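PDB 4ZOH: putative oxidoreductase molybdopterin-binding subunit, which binds the pterin cytosine dinucleotide cofactor and is probably the catalytic subunit of a molybdenum hydroxylase of the xanthine dehydrogenase/aldehyde oxidase family. Local coordinates for residues Y190-L195 with I204-P209; L179-S184 with P223-L228. All blocks are in the same frame, centred on the assembly; numbering follows the deposited sequence.

Contact 1 of 2, residues Y190-L195 with I204-P209; sequences YLRRNL and IRVIQP
Arg192 turns its CG away from its own backbone N (chi1 -173°) and runs extended from CG to NE, which carries NE to the carbonyl of Ile204 on strand 204-207. There NE donates to Ile204 O at 2.9 Å. The acceptor sits at the guanidinium edge, almost exactly in its plane, but the N-H...O angle of 132° makes the bond distinctly bent. Nearer the helix axis than the guanidinium, Val206 rests CG2 on the helix backbone, 3.6 Å from Arg192 CA, and also meets Arg192 CB. Its other methyl, CG1, touches Leu191 CD2 at 3.9 Å, the two side chains crossing at about a right angle. Ile204 contacts the helix further toward its C-terminal end, its CD1 lying 3.9 Å from Leu195 CB. The remaining guanidinium nitrogens are also engaged: NH2 bonds Glu202 O and NH1 forms a salt bridge with Asp430 of the second subunit. With an alanine in place of Arg192, Ile204 O and Glu202 O would probably lose this donor, and Asp430 of the second subunit this cationic partner. The chemistry thus combines an apolar helix-on-strand interface with one arginine whose aliphatic stem packs in the core while its charged head joins a strand carbonyl to the subunit boundary.

Contact 2 of 2, residues L179-S184 with P223-L228; sequences LTFYSS and PEEYAL
Strand 179-183 and helix 223-228 run roughly antiparallel, their axes 10.6 Å apart at closest approach and their N-to-C directions at 156°, a spacing bridged by side chains. Phe181 spans much of it: the end of its ring approaches the helix, CZ lying 3.4 Å from Glu225 O and 3.9 Å from Glu225 CB. CE1 of the same ring packs on Leu228 CD2 at 4.1 Å, one turn further along the helix. Ser183, two residues on and directed to the same side of the strand, has OG anti to the backbone N (chi1 -176°) and donates a hydrogen bond of 2.6 Å to Glu225 OE2. The hydroxyl meets this oxygen from above the carboxylate, 39° out of its plane. Glu225 OE1 accepts from His222 N, and a water that donates to Ser184 O adds a weak bond to it. The buried carboxylate is therefore held through both oxygens, which probably limits its rotation and eases the cost of burying a charge. Leu191 of helix 188-199 packs beside this polar pair, touching both Ser183 and Glu225. Phe181 and Ser183 thus present one face of the mixed sheet to helix 223-235, the helix-on-sheet packing of an alpha/beta layer in the molybdopterin cofactor-binding region.

Overall arrangement
The centres of contacts 1 and 2 lie about 8 Å apart, and both involve the same mixed sheet, in which strands 179-183 and 204-207 are parallel neighbours. Along the chain the order is strand 179-183, helix 188-199, strand 204-207 and helix 223-235: contact 1 joins the inner two elements, contact 2 the outer two. The first three form a beta-alpha-beta unit. Probable backbone hydrogen bonds between Arg205 and both Leu179 and Phe181 tie the strands together, and Pro209 CD packs on Ser183 O. Leu195 touches both Phe181 and helix 223-235, so the two helices and the sheet share one core. Contact 1 also reaches the second subunit through Arg192, whereas contact 2 stays within this chain.

Contact 1 of 2, residues Y190-L195 with I204-P209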
loop_
_atom_site.group_PDB
_atom_site.type_symbol
_atom_site.label_atom_id
_atom_site.label_comp_id
_atom_site.label_asym_id
_atom_site.label_seq_id
_atom_site.Cartn_x
_atom_site.Cartn_y
_atom_site.Cartn_z
ATOM N N TYR A 190 8.584 14.865 -13.573
ATOM C CA TYR A 190 8.170 16.253 -13.770
ATOM C C TYR A 190 7.263 16.774 -12.644
ATOM O O TYR A 190 7.487 17.862 -12.104
ATOM C CB TYR A 190 7.517 16.456 -15.146
ATOM C CG TYR A 190 7.101 17.868 -15.422
ATOM C CD1 TYR A 190 8.041 18.923 -15.419
ATOM C CD2 TYR A 190 5.778 18.149 -15.721
ATOM C CE1 TYR A 190 7.629 20.237 -15.671
ATOM C CE2 TYR A 190 5.348 19.441 -15.983
ATOM C CZ TYR A 190 6.285 20.472 -15.972
ATOM O OH TYR A 190 5.794 21.715 -16.215
ATOM N N LEU A 191 6.292 15.963 -12.231
ATOM C CA LEU A 191 5.521 16.281 -11.038
ATOM C C LEU A 191 6.466 16.419 -9.797
ATOM O O LEU A 191 6.306 17.305 -9.001
ATOM C CB LEU A 191 4.362 15.302 -10.813
ATOM C CG LEU A 191 3.562 15.469 -9.524
ATOM C CD1 LEU A 191 2.879 16.862 -9.673
ATOM C CD2 LEU A 191 2.482 14.404 -9.450
ATOM N N ARG A 192 7.450 15.559 -9.654
ATOM C CA ARG A 192 8.334 15.750 -8.548
ATOM C C ARG A 192 9.046 17.152 -8.586
ATOM O O ARG A 192 9.090 17.850 -7.564
ATOM C CB ARG A 192 9.387 14.675 -8.520
ATOM C CG ARG A 192 10.209 14.772 -7.256
ATOM C CD ARG A 192 11.341 13.776 -7.252
ATOM N NE ARG A 192 12.368 14.336 -6.380
ATOM C CZ ARG A 192 13.307 15.207 -6.786
ATOM N NH1 ARG A 192 13.385 15.584 -8.080
ATOM N NH2 ARG A 192 14.179 15.712 -5.881
ATOM N N ARG A 193 9.574 17.530 -9.757
ATOM C CA ARG A 193 10.186 18.830 -9.917
ATOM C C ARG A 193 9.202 19.942 -9.568
ATOM O O ARG A 193 9.585 20.894 -8.911
ATOM C CB ARG A 193 10.751 19.007 -11.286
ATOM C CG ARG A 193 12.072 18.332 -11.465
ATOM C CD ARG A 193 12.675 18.669 -12.836
ATOM N NE ARG A 193 11.887 18.112 -13.975
ATOM C CZ ARG A 193 11.978 16.845 -14.434
ATOM N NH1 ARG A 193 12.750 15.937 -13.845
ATOM N NH2 ARG A 193 11.273 16.475 -15.492
ATOM N N ASN A 194 7.947 19.817 -9.970
ATOM C CA ASN A 194 6.955 20.813 -9.644
ATOM C C ASN A 194 6.732 20.881 -8.127
ATOM O O ASN A 194 6.618 21.961 -7.558
ATOM C CB ASN A 194 5.649 20.581 -10.383
ATOM C CG ASN A 194 5.773 20.854 -11.881
ATOM O OD1 ASN A 194 6.643 21.626 -12.283
ATOM N ND2 ASN A 194 4.903 20.198 -12.728
ATOM N N LEU A 195 6.653 19.738 -7.475
ATOM C CA LEU A 195 6.448 19.775 -6.040
ATOM C C LEU A 195 7.708 20.270 -5.278
ATOM O O LEU A 195 7.580 21.036 -4.357
ATOM C CB LEU A 195 5.945 18.435 -5.518
ATOM C CG LEU A 195 4.627 17.929 -6.057
ATOM C CD1 LEU A 195 4.422 16.460 -5.554
ATOM C CD2 LEU A 195 3.455 18.881 -5.686
ATOM N N ILE A 204 11.322 14.278 -1.930
ATOM C CA ILE A 204 9.998 13.981 -2.443
ATOM C C ILE A 204 10.173 12.794 -3.405
ATOM O O ILE A 204 11.033 12.835 -4.278
ATOM C CB ILE A 204 9.394 15.167 -3.166
ATOM C CG1 ILE A 204 9.385 16.432 -2.224
ATOM C CG2 ILE A 204 7.999 14.814 -3.711
ATOM C CD1 ILE A 204 8.548 17.576 -2.797
ATOM N N ARG A 205 9.447 11.709 -3.131
ATOM C CA ARG A 205 9.306 10.602 -4.092
ATOM C C ARG A 205 7.915 10.731 -4.759
ATOM O O ARG A 205 6.903 10.874 -4.053
ATOM C CB ARG A 205 9.340 9.284 -3.321
ATOM C CG ARG A 205 9.127 8.057 -4.226
ATOM C CD ARG A 205 9.055 6.805 -3.375
ATOM N NE ARG A 205 9.329 5.590 -4.133
ATOM C CZ ARG A 205 9.559 4.401 -3.557
ATOM N NH1 ARG A 205 9.536 4.290 -2.240
ATOM N NH2 ARG A 205 9.835 3.325 -4.288
ATOM N N VAL A 206 7.859 10.641 -6.085
ATOM C CA VAL A 206 6.618 10.643 -6.816
ATOM C C VAL A 206 6.427 9.245 -7.492
ATOM O O VAL A 206 7.357 8.645 -8.004
ATOM C CB VAL A 206 6.474 11.823 -7.816
ATOM C CG1 VAL A 206 5.162 11.707 -8.555
ATOM C CG2 VAL A 206 6.350 13.167 -7.010
ATOM N N ILE A 207 5.200 8.760 -7.461
ATOM C CA ILE A 207 4.831 7.493 -8.091
ATOM C C ILE A 207 3.671 7.786 -9.024
ATOM O O ILE A 207 2.621 8.241 -8.579
ATOM C CB ILE A 207 4.464 6.421 -7.042
ATOM C CG1 ILE A 207 5.728 6.067 -6.236
ATOM C CG2 ILE A 207 3.864 5.165 -7.728
ATOM C CD1 ILE A 207 5.507 5.156 -5.050
ATOM N N GLN A 208 3.906 7.547 -10.324
ATOM C CA GLN A 208 2.825 7.446 -11.289
ATOM C C GLN A 208 2.396 5.983 -11.349
ATOM O O GLN A 208 3.133 5.164 -11.884
ATOM C CB GLN A 208 3.299 7.899 -12.644
ATOM C CG GLN A 208 2.314 7.722 -13.801
ATOM C CD GLN A 208 3.062 7.834 -15.160
ATOM O OE1 GLN A 208 4.172 7.339 -15.293
ATOM N NE2 GLN A 208 2.508 8.605 -16.092
ATOM N N PRO A 209 1.228 5.651 -10.800
ATOM C CA PRO A 209 0.720 4.228 -10.814
ATOM C C PRO A 209 0.035 4.074 -12.206
ATOM O O PRO A 209 0.298 4.939 -13.106
ATOM C CB PRO A 209 -0.323 4.234 -9.682
ATOM C CG PRO A 209 -0.915 5.621 -9.776
ATOM C CD PRO A 209 0.261 6.555 -10.129
#

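Contact 2 of 2, residues L179-S184 with P223-L228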
loop_
_atom_site.group_PDB
_atom_site.type_symbol
_atom_site.label_atom_id
_atom_site.label_comp_id
_atom_site.label_asym_id
_atom_site.label_seq_id
_atom_site.Cartn_x
_atom_site.Cartn_y
_atom_site.Cartn_z
ATOM N N LEU A 179 8.177 13.314 1.696
ATOM C CA LEU A 179 6.855 13.251 1.080
ATOM C C LEU A 179 6.823 12.156 0.025
ATOM O O LEU A 179 7.599 12.186 -0.910
ATOM C CB LEU A 179 6.493 14.555 0.369
ATOM C CG LEU A 179 5.094 14.705 -0.273
ATOM C CD1 LEU A 179 3.964 14.378 0.654
ATOM C CD2 LEU A 179 4.965 16.097 -0.881
ATOM N N THR A 180 5.912 11.201 0.174
ATOM C CA THR A 180 5.623 10.284 -0.989
ATOM C C THR A 180 4.291 10.714 -1.592
ATOM O O THR A 180 3.353 10.906 -0.835
ATOM C CB THR A 180 5.620 8.814 -0.557
ATOM O OG1 THR A 180 6.913 8.510 -0.023
ATOM C CG2 THR A 180 5.353 7.909 -1.722
ATOM N N PHE A 181 4.253 10.933 -2.912
ATOM C CA PHE A 181 3.073 11.499 -3.630
ATOM C C PHE A 181 2.702 10.621 -4.827
ATOM O O PHE A 181 3.531 10.504 -5.769
ATOM C CB PHE A 181 3.434 12.909 -4.214
ATOM C CG PHE A 181 2.210 13.787 -4.475
ATOM C CD1 PHE A 181 1.608 14.501 -3.454
ATOM C CD2 PHE A 181 1.673 13.919 -5.752
ATOM C CE1 PHE A 181 0.466 15.300 -3.689
ATOM C CE2 PHE A 181 0.565 14.732 -5.999
ATOM C CZ PHE A 181 -0.039 15.433 -4.971
ATOM N N TYR A 182 1.506 9.991 -4.806
ATOM C CA TYR A 182 1.043 9.185 -5.958
ATOM C C TYR A 182 0.077 10.068 -6.720
ATOM O O TYR A 182 -0.730 10.729 -6.103
ATOM C CB TYR A 182 0.287 7.939 -5.545
ATOM C CG TYR A 182 1.003 6.964 -4.638
ATOM C CD1 TYR A 182 1.510 5.748 -5.157
ATOM C CD2 TYR A 182 1.133 7.224 -3.269
ATOM C CE1 TYR A 182 2.088 4.815 -4.317
ATOM C CE2 TYR A 182 1.733 6.297 -2.430
ATOM C CZ TYR A 182 2.201 5.120 -2.973
ATOM O OH TYR A 182 2.814 4.262 -2.147
ATOM N N SER A 183 0.118 10.042 -8.036
ATOM C CA SER A 183 -0.770 10.907 -8.747
ATOM C C SER A 183 -1.074 10.341 -10.114
ATOM O O SER A 183 -0.172 9.744 -10.785
ATOM C CB SER A 183 -0.144 12.325 -8.913
ATOM O OG SER A 183 -1.067 13.241 -9.537
ATOM N N SER A 184 -2.290 10.614 -10.551
ATOM C CA SER A 184 -2.686 10.291 -11.901
ATOM C C SER A 184 -2.089 11.394 -12.749
ATOM O O SER A 184 -2.700 12.427 -12.982
ATOM C CB SER A 184 -4.227 10.179 -12.040
ATOM O OG SER A 184 -4.574 9.795 -13.371
ATOM N N PRO A 223 -3.875 22.772 -9.359
ATOM C CA PRO A 223 -3.941 23.389 -7.993
ATOM C C PRO A 223 -4.168 22.371 -6.866
ATOM O O PRO A 223 -3.491 22.464 -5.825
ATOM C CB PRO A 223 -5.129 24.372 -8.081
ATOM C CG PRO A 223 -5.311 24.658 -9.566
ATOM C CD PRO A 223 -4.914 23.333 -10.267
ATOM N N GLU A 224 -5.044 21.385 -7.096
ATOM C CA GLU A 224 -5.336 20.369 -6.088
ATOM C C GLU A 224 -4.101 19.533 -5.716
ATOM O O GLU A 224 -3.931 19.118 -4.551
ATOM C CB GLU A 224 -6.451 19.434 -6.577
ATOM C CG GLU A 224 -7.784 20.094 -6.820
ATOM C CD GLU A 224 -7.924 20.545 -8.263
ATOM O OE1 GLU A 224 -6.986 21.061 -8.802
ATOM O OE2 GLU A 224 -8.991 20.411 -8.842
ATOM N N GLU A 225 -3.224 19.292 -6.679
ATOM C CA GLU A 225 -2.059 18.512 -6.354
ATOM C C GLU A 225 -1.075 19.281 -5.450
ATOM O O GLU A 225 -0.551 18.743 -4.478
ATOM C CB GLU A 225 -1.338 18.021 -7.636
ATOM C CG GLU A 225 -2.031 16.833 -8.376
ATOM C CD GLU A 225 -1.444 16.673 -9.782
ATOM O OE1 GLU A 225 -1.759 17.481 -10.637
ATOM O OE2 GLU A 225 -0.662 15.771 -10.066
ATOM N N TYR A 226 -0.750 20.509 -5.839
ATOM C CA TYR A 226 0.046 21.419 -4.917
ATOM C C TYR A 226 -0.556 21.522 -3.517
ATOM O O TYR A 226 0.157 21.374 -2.525
ATOM C CB TYR A 226 0.160 22.820 -5.527
ATOM C CG TYR A 226 1.047 22.901 -6.754
ATOM C CD1 TYR A 226 2.364 22.466 -6.709
ATOM C CD2 TYR A 226 0.544 23.418 -7.953
ATOM C CE1 TYR A 226 3.215 22.600 -7.764
ATOM C CE2 TYR A 226 1.381 23.576 -9.031
ATOM C CZ TYR A 226 2.717 23.183 -8.913
ATOM O OH TYR A 226 3.539 23.303 -9.981
ATOM N N ALA A 227 -1.850 21.718 -3.448
ATOM C CA ALA A 227 -2.519 21.846 -2.158
ATOM C C ALA A 227 -2.475 20.562 -1.343
ATOM O O ALA A 227 -2.203 20.587 -0.120
ATOM C CB ALA A 227 -3.952 22.333 -2.316
ATOM N N LEU A 228 -2.704 19.426 -2.005
ATOM C CA LEU A 228 -2.731 18.144 -1.287
ATOM C C LEU A 228 -1.354 17.894 -0.685
ATOM O O LEU A 228 -1.201 17.448 0.451
ATOM C CB LEU A 228 -3.088 16.985 -2.266
ATOM C CG LEU A 228 -3.374 15.685 -1.528
ATOM C CD1 LEU A 228 -4.699 15.793 -0.748
ATOM C CD2 LEU A 228 -3.417 14.523 -2.561
HETATM O O HOH W 1 -2.960 15.204 -12.795
#